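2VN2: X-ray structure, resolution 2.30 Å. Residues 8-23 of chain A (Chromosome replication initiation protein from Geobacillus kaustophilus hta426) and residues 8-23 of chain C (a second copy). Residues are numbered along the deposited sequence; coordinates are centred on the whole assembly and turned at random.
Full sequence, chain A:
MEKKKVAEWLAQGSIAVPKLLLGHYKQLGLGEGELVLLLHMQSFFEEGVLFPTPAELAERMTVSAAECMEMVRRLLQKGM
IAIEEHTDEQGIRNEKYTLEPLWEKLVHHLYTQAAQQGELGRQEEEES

Chain A (8-23) EWLAQGSIAVPKLLLG
Chain C, residues 8-23: EWLAQGSIAVPKLLLG

Each stretch runs helix, turn, strand, helix. A helix that begins earlier in the chain enters at residue 8, strand 14-18 follows the turn, and a second helix starts at residue 19. The two strands pair antiparallel, their directions 151° apart and their axes approaching to 4.1 Å. A:Ala16 faces C:Ala16, CA to CA 4.5 Å. A:Ile15 pairs with C:Val17 and A:Val17 with C:Ile15; A:Ser14 lies across from C:Pro18 and A:Pro18 from C:Ser14.

Strand phi/psi values are extended, for example -142/149 at A:Ser14 and -99/111 at A:Val17, with -61/136 at A:Pro18 and -46/130 at C:Pro18. A:Gly13 (83/-169) and C:Gly13 (104/179) have positive phi. A CB there would jam against the preceding carbonyl, so glycine suits the turn. A:Pro18 and C:Pro18 occupy the N-cap position, right before the second helix. Each sits in a non-hydrogen-bonded pair with Ser14 of the partner, so its missing N-H costs no bond across the strands.

Six backbone hydrogen bonds join the stretches, four of them between the strands. A:Ile15 N donates to C:Val17 O (2.9 Å), and C:Val17 N to A:Ile15 O (2.6 Å). A:Val17 N donates to C:Ile15 O (2.7 Å), and C:Ile15 N to A:Val17 O (2.7 Å). At the ends, C:Lys19 N reaches A:Gly13 O (2.9 Å) and A:Lys19 N reaches C:Gly13 O (3.0 Å). Each Gly13 carbonyl also accepts from a water. Water 1 bridges A:Gly13 O (2.8 Å) and C:Leu20 N (3.0 Å); water 2 bridges C:Gly13 O (2.7 Å) and A:Leu20 N (3.2 Å).

The contact buries 1046 Å², both sides summed. Isoleucine and valine share one face of the sheet. Both valines are t, and A:Val17 CG2 meets C:Val17 CG2 at 3.6 Å. The isoleucine ends bend toward the partner: A:Ile15 CD1 lies 3.9 Å from C:Leu22 CD2, and A:Leu22 CD2 lies 3.5 Å from C:Ile15 CD1. Both Leu22 side chains are t,p. The small alanines occupy the other face with C:Ser14, whose OG is 3.8 Å from A:Ala16 CB.

Both lysines are extended, m,t,t,t, and lay their methylenes on the partner. A:Lys19 CG is 3.2 Å from C:Ile15 CD1, and C:Lys19 CE is 3.2 Å from A:Ile15 CD1. Each NZ is hydrogen-bonded elsewhere in the structure. Both Leu20 side chains are m,t and reach the partner's first helix. C:Leu20 CD1 packs 3.3 Å from A:Trp9 CB; A:Leu20 CD1 packs 3.8 Å from C:Trp9 CB. Both tryptophans are m at chi1 and buried. The copies differ at Gln12: A:Gln12 is m,m, with NE2 3.7 Å from C:Leu20 CD2, while C:Gln12 has chi1 -146° and its OE1 lies 3.2 Å from A:Leu20 CD2.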

ATOM      1  N   GLU A   8       9.195   1.245  16.048  1.00 28.22           N
ATOM      2  CA  GLU A   8      10.075   0.734  14.960  1.00 30.82           C
ATOM      3  C   GLU A   8       9.394  -0.382  14.184  1.00 28.63           C
ATOM      4  O   GLU A   8       9.498  -0.385  12.990  1.00 28.13           O
ATOM      5  CB  GLU A   8      11.450   0.235  15.434  1.00 33.63           C
ATOM      6  CG  GLU A   8      12.130  -0.705  14.345  1.00 40.48           C
ATOM      7  CD  GLU A   8      13.221  -1.715  14.892  1.00 44.59           C
ATOM      8  OE1 GLU A   8      13.747  -1.393  16.028  1.00 46.84           O
ATOM      9  OE2 GLU A   8      13.493  -2.790  14.181  1.00 44.22           O
ATOM     10  N   TRP A   9       8.600  -1.273  14.841  1.00 26.87           N
ATOM     11  CA  TRP A   9       7.813  -2.148  14.040  1.00 25.93           C
ATOM     12  C   TRP A   9       6.830  -1.420  13.130  1.00 26.47           C
ATOM     13  O   TRP A   9       6.796  -1.742  11.930  1.00 24.59           O
ATOM     14  CB  TRP A   9       7.132  -3.314  14.781  1.00 25.93           C
ATOM     15  CG  TRP A   9       8.102  -4.134  15.542  1.00 26.41           C
ATOM     16  CD1 TRP A   9       9.405  -4.341  15.254  1.00 25.23           C
ATOM     17  CD2 TRP A   9       7.847  -4.742  16.794  1.00 27.11           C
ATOM     18  NE1 TRP A   9       9.995  -5.091  16.244  1.00 27.92           N
ATOM     19  CE2 TRP A   9       9.039  -5.359  17.210  1.00 28.73           C
ATOM     20  CE3 TRP A   9       6.700  -4.892  17.582  1.00 27.99           C
ATOM     21  CZ2 TRP A   9       9.129  -6.057  18.440  1.00 26.55           C
ATOM     22  CZ3 TRP A   9       6.770  -5.687  18.802  1.00 26.91           C
ATOM     23  CH2 TRP A   9       7.963  -6.214  19.203  1.00 27.11           C
ATOM     24  N   LEU A  10       6.043  -0.489  13.697  1.00 24.71           N
ATOM     25  CA  LEU A  10       5.034   0.202  12.975  1.00 24.30           C
ATOM     26  C   LEU A  10       5.534   1.050  11.829  1.00 25.01           C
ATOM     27  O   LEU A  10       4.802   1.161  10.822  1.00 24.09           O
ATOM     28  CB  LEU A  10       4.159   1.036  13.879  1.00 24.25           C
ATOM     29  CG  LEU A  10       3.307   0.246  14.889  1.00 25.65           C
ATOM     30  CD1 LEU A  10       2.439   1.207  15.832  1.00 24.41           C
ATOM     31  CD2 LEU A  10       2.360  -0.715  14.177  1.00 26.85           C
ATOM     32  N   ALA A  11       6.779   1.576  11.942  1.00 24.80           N
ATOM     33  CA  ALA A  11       7.469   2.375  10.911  1.00 26.21           C
ATOM     34  C   ALA A  11       8.018   1.592   9.751  1.00 29.07           C
ATOM     35  O   ALA A  11       8.399   2.174   8.731  1.00 30.13           O
ATOM     36  CB  ALA A  11       8.594   3.094  11.497  1.00 24.19           C
ATOM     37  N   GLN A  12       8.072   0.269   9.863  1.00 31.86           N
ATOM     38  CA  GLN A  12       8.556  -0.562   8.737  1.00 34.38           C
ATOM     39  C   GLN A  12       7.696  -0.404   7.475  1.00 34.23           C
ATOM     40  O   GLN A  12       8.183  -0.537   6.373  1.00 34.61           O
ATOM     41  CB  GLN A  12       8.523  -2.062   9.137  1.00 35.40           C
ATOM     42  CG  GLN A  12       9.309  -2.306  10.342  1.00 39.86           C
ATOM     43  CD  GLN A  12      10.779  -2.342  10.029  1.00 41.55           C
ATOM     44  OE1 GLN A  12      11.298  -1.490   9.287  1.00 40.96           O
ATOM     45  NE2 GLN A  12      11.478  -3.382  10.582  1.00 44.32           N
ATOM     46  N   GLY A  13       6.405  -0.210   7.623  1.00 33.17           N
ATOM     47  CA  GLY A  13       5.667  -0.100   6.402  1.00 33.00           C
ATOM     48  C   GLY A  13       5.217  -1.356   5.686  1.00 31.44           C
ATOM     49  O   GLY A  13       5.283  -2.454   6.205  1.00 29.99           O
ATOM     50  N   SER A  14       4.753  -1.141   4.479  1.00 32.69           N
ATOM     51  CA  SER A  14       3.924  -2.075   3.732  1.00 34.17           C
ATOM     52  C   SER A  14       4.343  -2.005   2.315  1.00 34.08           C
ATOM     53  O   SER A  14       4.757  -0.953   1.891  1.00 34.48           O
ATOM     54  CB  SER A  14       2.470  -1.689   3.876  1.00 32.52           C
ATOM     55  OG  SER A  14       2.088  -2.135   5.176  1.00 36.09           O
ATOM     56  N   ILE A  15       4.205  -3.130   1.619  1.00 34.77           N
ATOM     57  CA  ILE A  15       4.332  -3.307   0.162  1.00 35.60           C
ATOM     58  C   ILE A  15       2.871  -3.259  -0.339  1.00 36.02           C
ATOM     59  O   ILE A  15       1.962  -3.876   0.268  1.00 36.85           O
ATOM     60  CB  ILE A  15       5.192  -4.587  -0.175  1.00 38.02           C
ATOM     61  CG1 ILE A  15       6.610  -4.173  -0.569  1.00 41.57           C
ATOM     62  CG2 ILE A  15       4.832  -5.351  -1.442  1.00 39.90           C
ATOM     63  CD1 ILE A  15       7.626  -4.385   0.523  1.00 44.14           C
ATOM     64  N   ALA A  16       2.613  -2.410  -1.337  1.00 33.44           N
ATOM     65  CA  ALA A  16       1.294  -2.300  -1.920  1.00 32.50           C
ATOM     66  C   ALA A  16       1.271  -3.281  -3.075  1.00 32.54           C
ATOM     67  O   ALA A  16       2.046  -3.059  -4.035  1.00 34.19           O
ATOM     68  CB  ALA A  16       1.033  -0.912  -2.421  1.00 31.65           C
ATOM     69  N   VAL A  17       0.435  -4.343  -2.974  1.00 28.03           N
ATOM     70  CA  VAL A  17       0.340  -5.345  -3.986  1.00 25.00           C
ATOM     71  C   VAL A  17      -0.882  -5.057  -4.870  1.00 25.15           C
ATOM     72  O   VAL A  17      -2.026  -5.207  -4.440  1.00 23.93           O
ATOM     73  CB  VAL A  17       0.168  -6.694  -3.348  1.00 24.91           C
ATOM     74  CG1 VAL A  17      -0.134  -7.783  -4.371  1.00 20.78           C
ATOM     75  CG2 VAL A  17       1.482  -7.066  -2.606  1.00 27.88           C
ATOM     76  N   PRO A  18      -0.657  -4.672  -6.144  1.00 23.55           N
ATOM     77  CA  PRO A  18      -1.838  -4.358  -6.932  1.00 21.45           C
ATOM     78  C   PRO A  18      -2.796  -5.517  -7.090  1.00 21.10           C
ATOM     79  O   PRO A  18      -2.387  -6.582  -7.405  1.00 21.47           O
ATOM     80  CB  PRO A  18      -1.290  -3.979  -8.343  1.00 22.79           C
ATOM     81  CG  PRO A  18       0.317  -3.787  -8.081  1.00 21.35           C
ATOM     82  CD  PRO A  18       0.651  -4.503  -6.836  1.00 21.66           C
ATOM     83  N   LYS A  19      -4.068  -5.253  -6.931  1.00 21.55           N
ATOM     84  CA  LYS A  19      -5.129  -6.164  -7.141  1.00 21.44           C
ATOM     85  C   LYS A  19      -5.265  -6.725  -8.528  1.00 22.59           C
ATOM     86  O   LYS A  19      -5.774  -7.834  -8.684  1.00 22.21           O
ATOM     87  CB  LYS A  19      -6.436  -5.514  -6.724  1.00 22.51           C
ATOM     88  CG  LYS A  19      -6.606  -5.533  -5.210  1.00 22.62           C
ATOM     89  CD  LYS A  19      -7.893  -4.804  -4.757  1.00 22.77           C
ATOM     90  CE  LYS A  19      -7.789  -4.611  -3.262  1.00 26.40           C
ATOM     91  NZ  LYS A  19      -8.951  -4.067  -2.694  1.00 25.93           N
ATOM     92  N   LEU A  20      -4.792  -5.973  -9.516  1.00 21.92           N
ATOM     93  CA  LEU A  20      -4.743  -6.435 -10.875  1.00 22.71           C
ATOM     94  C   LEU A  20      -3.646  -7.492 -11.024  1.00 23.58           C
ATOM     95  O   LEU A  20      -3.843  -8.450 -11.730  1.00 23.09           O
ATOM     96  CB  LEU A  20      -4.441  -5.244 -11.809  1.00 23.61           C
ATOM     97  CG  LEU A  20      -5.495  -4.177 -11.994  1.00 22.83           C
ATOM     98  CD1 LEU A  20      -4.840  -3.070 -12.904  1.00 22.99           C
ATOM     99  CD2 LEU A  20      -6.780  -4.761 -12.648  1.00 22.52           C
ATOM    100  N   LEU A  21      -2.516  -7.355 -10.336  1.00 23.86           N
ATOM    101  CA  LEU A  21      -1.511  -8.431 -10.349  1.00 23.85           C
ATOM    102  C   LEU A  21      -1.948  -9.730  -9.595  1.00 24.59           C
ATOM    103  O   LEU A  21      -1.808 -10.837 -10.113  1.00 24.37           O
ATOM    104  CB  LEU A  21      -0.246  -7.938  -9.752  1.00 24.20           C
ATOM    105  CG  LEU A  21       1.143  -8.450 -10.107  1.00 24.61           C
ATOM    106  CD1 LEU A  21       1.981  -8.540  -8.906  1.00 25.52           C
ATOM    107  CD2 LEU A  21       1.330  -9.613 -11.066  1.00 23.81           C
ATOM    108  N   LEU A  22      -2.431  -9.580  -8.375  1.00 25.15           N
ATOM    109  CA  LEU A  22      -3.097 -10.632  -7.629  1.00 25.66           C
ATOM    110  C   LEU A  22      -4.200 -11.301  -8.377  1.00 26.29           C
ATOM    111  O   LEU A  22      -4.346 -12.490  -8.311  1.00 27.53           O
ATOM    112  CB  LEU A  22      -3.680  -9.964  -6.389  1.00 27.15           C
ATOM    113  CG  LEU A  22      -3.981 -10.867  -5.259  1.00 27.23           C
ATOM    114  CD1 LEU A  22      -2.756 -11.599  -4.892  1.00 27.70           C
ATOM    115  CD2 LEU A  22      -4.445  -9.956  -4.119  1.00 28.87           C
ATOM    116  N   GLY A  23      -4.997 -10.535  -9.111  1.00 27.36           N
ATOM    117  CA  GLY A  23      -6.108 -11.103  -9.827  1.00 27.56           C
ATOM    118  C   GLY A  23      -5.731 -11.881 -11.114  1.00 27.00           C
ATOM    119  O   GLY A  23      -6.600 -12.535 -11.731  1.00 28.65           O
TER
ATOM    120  N   GLU C   8     -10.105   2.972 -14.843  1.00 26.19           N
ATOM    121  CA  GLU C   8     -10.549   1.845 -13.998  1.00 27.99           C
ATOM    122  C   GLU C   8      -9.412   1.003 -13.426  1.00 27.23           C
ATOM    123  O   GLU C   8      -9.484   0.610 -12.235  1.00 25.73           O
ATOM    124  CB  GLU C   8     -11.271   0.815 -14.851  1.00 32.77           C
ATOM    125  CG  GLU C   8     -12.630   0.607 -14.452  1.00 38.86           C
ATOM    126  CD  GLU C   8     -13.262  -0.529 -15.254  1.00 42.39           C
ATOM    127  OE1 GLU C   8     -14.052  -0.137 -16.193  1.00 42.24           O
ATOM    128  OE2 GLU C   8     -12.906  -1.738 -14.928  1.00 42.63           O
ATOM    129  N   TRP C   9      -8.448   0.681 -14.325  1.00 25.37           N
ATOM    130  CA  TRP C   9      -7.340  -0.193 -13.999  1.00 26.87           C
ATOM    131  C   TRP C   9      -6.475   0.474 -12.971  1.00 27.20           C
ATOM    132  O   TRP C   9      -6.070  -0.183 -12.035  1.00 25.40           O
ATOM    133  CB  TRP C   9      -6.485  -0.559 -15.203  1.00 25.20           C
ATOM    134  CG  TRP C   9      -7.181  -1.444 -16.256  1.00 28.06           C
ATOM    135  CD1 TRP C   9      -8.238  -2.331 -16.047  1.00 25.01           C
ATOM    136  CD2 TRP C   9      -6.874  -1.502 -17.668  1.00 27.47           C
ATOM    137  NE1 TRP C   9      -8.554  -2.920 -17.217  1.00 29.81           N
ATOM    138  CE2 TRP C   9      -7.748  -2.439 -18.233  1.00 29.24           C
ATOM    139  CE3 TRP C   9      -5.912  -0.892 -18.477  1.00 28.69           C
ATOM    140  CZ2 TRP C   9      -7.746  -2.739 -19.588  1.00 28.62           C
ATOM    141  CZ3 TRP C   9      -5.872  -1.223 -19.829  1.00 28.63           C
ATOM    142  CH2 TRP C   9      -6.805  -2.110 -20.377  1.00 29.87           C
ATOM    143  N   LEU C  10      -6.135   1.739 -13.211  1.00 25.31           N
ATOM    144  CA  LEU C  10      -5.529   2.604 -12.225  1.00 27.54           C
ATOM    145  C   LEU C  10      -6.175   2.688 -10.868  1.00 27.26           C
ATOM    146  O   LEU C  10      -5.506   2.838  -9.965  1.00 26.97           O
ATOM    147  CB  LEU C  10      -5.339   4.016 -12.820  1.00 29.23           C
ATOM    148  CG  LEU C  10      -5.253   5.404 -12.171  1.00 34.42           C
ATOM    149  CD1 LEU C  10      -4.621   5.375 -10.764  1.00 35.13           C
ATOM    150  CD2 LEU C  10      -4.460   6.463 -13.155  1.00 33.95           C
ATOM    151  N   ALA C  11      -7.479   2.648 -10.758  1.00 27.21           N
ATOM    152  CA  ALA C  11      -8.187   2.771  -9.531  1.00 28.69           C
ATOM    153  C   ALA C  11      -8.522   1.410  -8.834  1.00 30.06           C
ATOM    154  O   ALA C  11      -9.376   1.405  -7.923  1.00 29.84           O
ATOM    155  CB  ALA C  11      -9.601   3.437  -9.895  1.00 27.88           C
ATOM    156  N   GLN C  12      -7.994   0.276  -9.310  1.00 29.73           N
ATOM    157  CA  GLN C  12      -8.470  -1.034  -8.852  1.00 31.99           C
ATOM    158  C   GLN C  12      -7.995  -1.190  -7.371  1.00 31.21           C
ATOM    159  O   GLN C  12      -8.700  -1.740  -6.519  1.00 30.91           O
ATOM    160  CB  GLN C  12      -7.914  -2.180  -9.729  1.00 33.80           C
ATOM    161  CG  GLN C  12      -8.797  -3.360  -9.934  1.00 40.57           C
ATOM    162  CD  GLN C  12      -9.825  -3.039 -10.972  1.00 45.68           C
ATOM    163  OE1 GLN C  12      -9.660  -3.391 -12.161  1.00 49.23           O
ATOM    164  NE2 GLN C  12     -10.861  -2.277 -10.575  1.00 46.86           N
ATOM    165  N   GLY C  13      -6.850  -0.637  -7.035  1.00 29.41           N
ATOM    166  CA  GLY C  13      -6.414  -0.763  -5.633  1.00 27.78           C
ATOM    167  C   GLY C  13      -5.296  -1.803  -5.473  1.00 27.72           C
ATOM    168  O   GLY C  13      -4.887  -2.426  -6.447  1.00 26.53           O
ATOM    169  N   SER C  14      -4.837  -1.944  -4.234  1.00 25.74           N
ATOM    170  CA  SER C  14      -3.698  -2.704  -3.830  1.00 25.91           C
ATOM    171  C   SER C  14      -4.042  -3.359  -2.536  1.00 24.53           C
ATOM    172  O   SER C  14      -4.850  -2.791  -1.781  1.00 23.66           O
ATOM    173  CB  SER C  14      -2.541  -1.763  -3.503  1.00 24.22           C
ATOM    174  OG  SER C  14      -1.959  -1.360  -4.687  1.00 28.88           O
ATOM    175  N   ILE C  15      -3.462  -4.513  -2.279  1.00 24.96           N
ATOM    176  CA  ILE C  15      -3.484  -5.087  -0.932  1.00 28.34           C
ATOM    177  C   ILE C  15      -2.141  -4.681  -0.246  1.00 28.38           C
ATOM    178  O   ILE C  15      -1.095  -4.859  -0.810  1.00 28.89           O
ATOM    179  CB  ILE C  15      -3.686  -6.672  -1.081  1.00 31.51           C
ATOM    180  CG1 ILE C  15      -5.167  -6.925  -1.194  1.00 33.84           C
ATOM    181  CG2 ILE C  15      -3.190  -7.523   0.079  1.00 31.82           C
ATOM    182  CD1 ILE C  15      -5.647  -7.093  -2.600  1.00 38.86           C
ATOM    183  N   ALA C  16      -2.192  -4.160   0.976  1.00 27.42           N
ATOM    184  CA  ALA C  16      -0.989  -3.702   1.706  1.00 26.42           C
ATOM    185  C   ALA C  16      -0.447  -4.894   2.457  1.00 26.86           C
ATOM    186  O   ALA C  16      -1.147  -5.470   3.301  1.00 26.47           O
ATOM    187  CB  ALA C  16      -1.377  -2.637   2.721  1.00 23.40           C
ATOM    188  N   VAL C  17       0.789  -5.243   2.170  1.00 25.64           N
ATOM    189  CA  VAL C  17       1.402  -6.384   2.768  1.00 24.94           C
ATOM    190  C   VAL C  17       2.431  -5.776   3.740  1.00 23.85           C
ATOM    191  O   VAL C  17       3.481  -5.345   3.276  1.00 21.99           O
ATOM    192  CB  VAL C  17       2.086  -7.308   1.637  1.00 24.54           C
ATOM    193  CG1 VAL C  17       2.969  -8.440   2.243  1.00 26.50           C
ATOM    194  CG2 VAL C  17       0.993  -7.989   0.872  1.00 24.92           C
ATOM    195  N   PRO C  18       2.187  -5.821   5.104  1.00 23.70           N
ATOM    196  CA  PRO C  18       3.315  -5.380   5.988  1.00 23.54           C
ATOM    197  C   PRO C  18       4.720  -6.001   5.579  1.00 23.73           C
ATOM    198  O   PRO C  18       4.766  -7.198   5.370  1.00 21.86           O
ATOM    199  CB  PRO C  18       2.831  -5.824   7.385  1.00 23.96           C
ATOM    200  CG  PRO C  18       1.280  -5.767   7.249  1.00 22.40           C
ATOM    201  CD  PRO C  18       1.011  -6.262   5.904  1.00 23.64           C
ATOM    202  N   LYS C  19       5.770  -5.170   5.433  1.00 22.16           N
ATOM    203  CA  LYS C  19       7.120  -5.653   5.282  1.00 23.14           C
ATOM    204  C   LYS C  19       7.577  -6.638   6.374  1.00 23.74           C
ATOM    205  O   LYS C  19       8.434  -7.510   6.120  1.00 23.09           O
ATOM    206  CB  LYS C  19       8.101  -4.463   5.203  1.00 22.93           C
ATOM    207  CG  LYS C  19       8.028  -3.725   3.847  1.00 25.13           C
ATOM    208  CD  LYS C  19       8.953  -2.598   3.694  1.00 26.13           C
ATOM    209  CE  LYS C  19       8.622  -1.900   2.338  1.00 29.95           C
ATOM    210  NZ  LYS C  19       9.487  -0.639   1.986  1.00 33.41           N
ATOM    211  N   LEU C  20       7.062  -6.453   7.590  1.00 22.87           N
ATOM    212  CA  LEU C  20       7.256  -7.380   8.704  1.00 24.38           C
ATOM    213  C   LEU C  20       6.665  -8.753   8.433  1.00 23.44           C
ATOM    214  O   LEU C  20       7.297  -9.720   8.826  1.00 22.79           O
ATOM    215  CB  LEU C  20       6.720  -6.831  10.090  1.00 26.71           C
ATOM    216  CG  LEU C  20       7.467  -5.705  10.832  1.00 28.34           C
ATOM    217  CD1 LEU C  20       6.875  -5.442  12.233  1.00 27.85           C
ATOM    218  CD2 LEU C  20       8.905  -6.003  10.964  1.00 28.83           C
ATOM    219  N   LEU C  21       5.445  -8.859   7.857  1.00 22.26           N
ATOM    220  CA  LEU C  21       4.980 -10.112   7.410  1.00 21.82           C
ATOM    221  C   LEU C  21       5.867 -10.676   6.280  1.00 23.02           C
ATOM    222  O   LEU C  21       6.350 -11.853   6.369  1.00 22.95           O
ATOM    223  CB  LEU C  21       3.512 -10.109   6.988  1.00 20.74           C
ATOM    224  CG  LEU C  21       2.800 -11.414   6.599  1.00 18.82           C
ATOM    225  CD1 LEU C  21       2.972 -12.494   7.748  1.00 17.58           C
ATOM    226  CD2 LEU C  21       1.314 -11.079   6.333  1.00 17.83           C
ATOM    227  N   LEU C  22       6.082  -9.918   5.210  1.00 23.65           N
ATOM    228  CA  LEU C  22       6.984 -10.408   4.122  1.00 25.70           C
ATOM    229  C   LEU C  22       8.308 -10.950   4.679  1.00 25.38           C
ATOM    230  O   LEU C  22       8.809 -11.988   4.254  1.00 26.57           O
ATOM    231  CB  LEU C  22       7.324  -9.254   3.250  1.00 26.06           C
ATOM    232  CG  LEU C  22       7.660  -9.556   1.815  1.00 29.84           C
ATOM    233  CD1 LEU C  22       6.726 -10.664   1.193  1.00 29.61           C
ATOM    234  CD2 LEU C  22       7.677  -8.205   1.008  1.00 27.78           C
ATOM    235  N   GLY C  23       8.884 -10.238   5.646  1.00 25.69           N
ATOM    236  CA  GLY C  23      10.169 -10.591   6.231  1.00 25.41           C
ATOM    237  C   GLY C  23      10.156 -11.738   7.225  1.00 26.45           C
ATOM    238  O   GLY C  23      11.245 -12.210   7.621  1.00 27.18           O
TER
HETATM  239  O   HOH W   1       5.888  -3.868   8.537  1.00 29.56           O
HETATM  240  O   HOH W   2      -4.364  -2.798  -9.031  1.00 27.51           O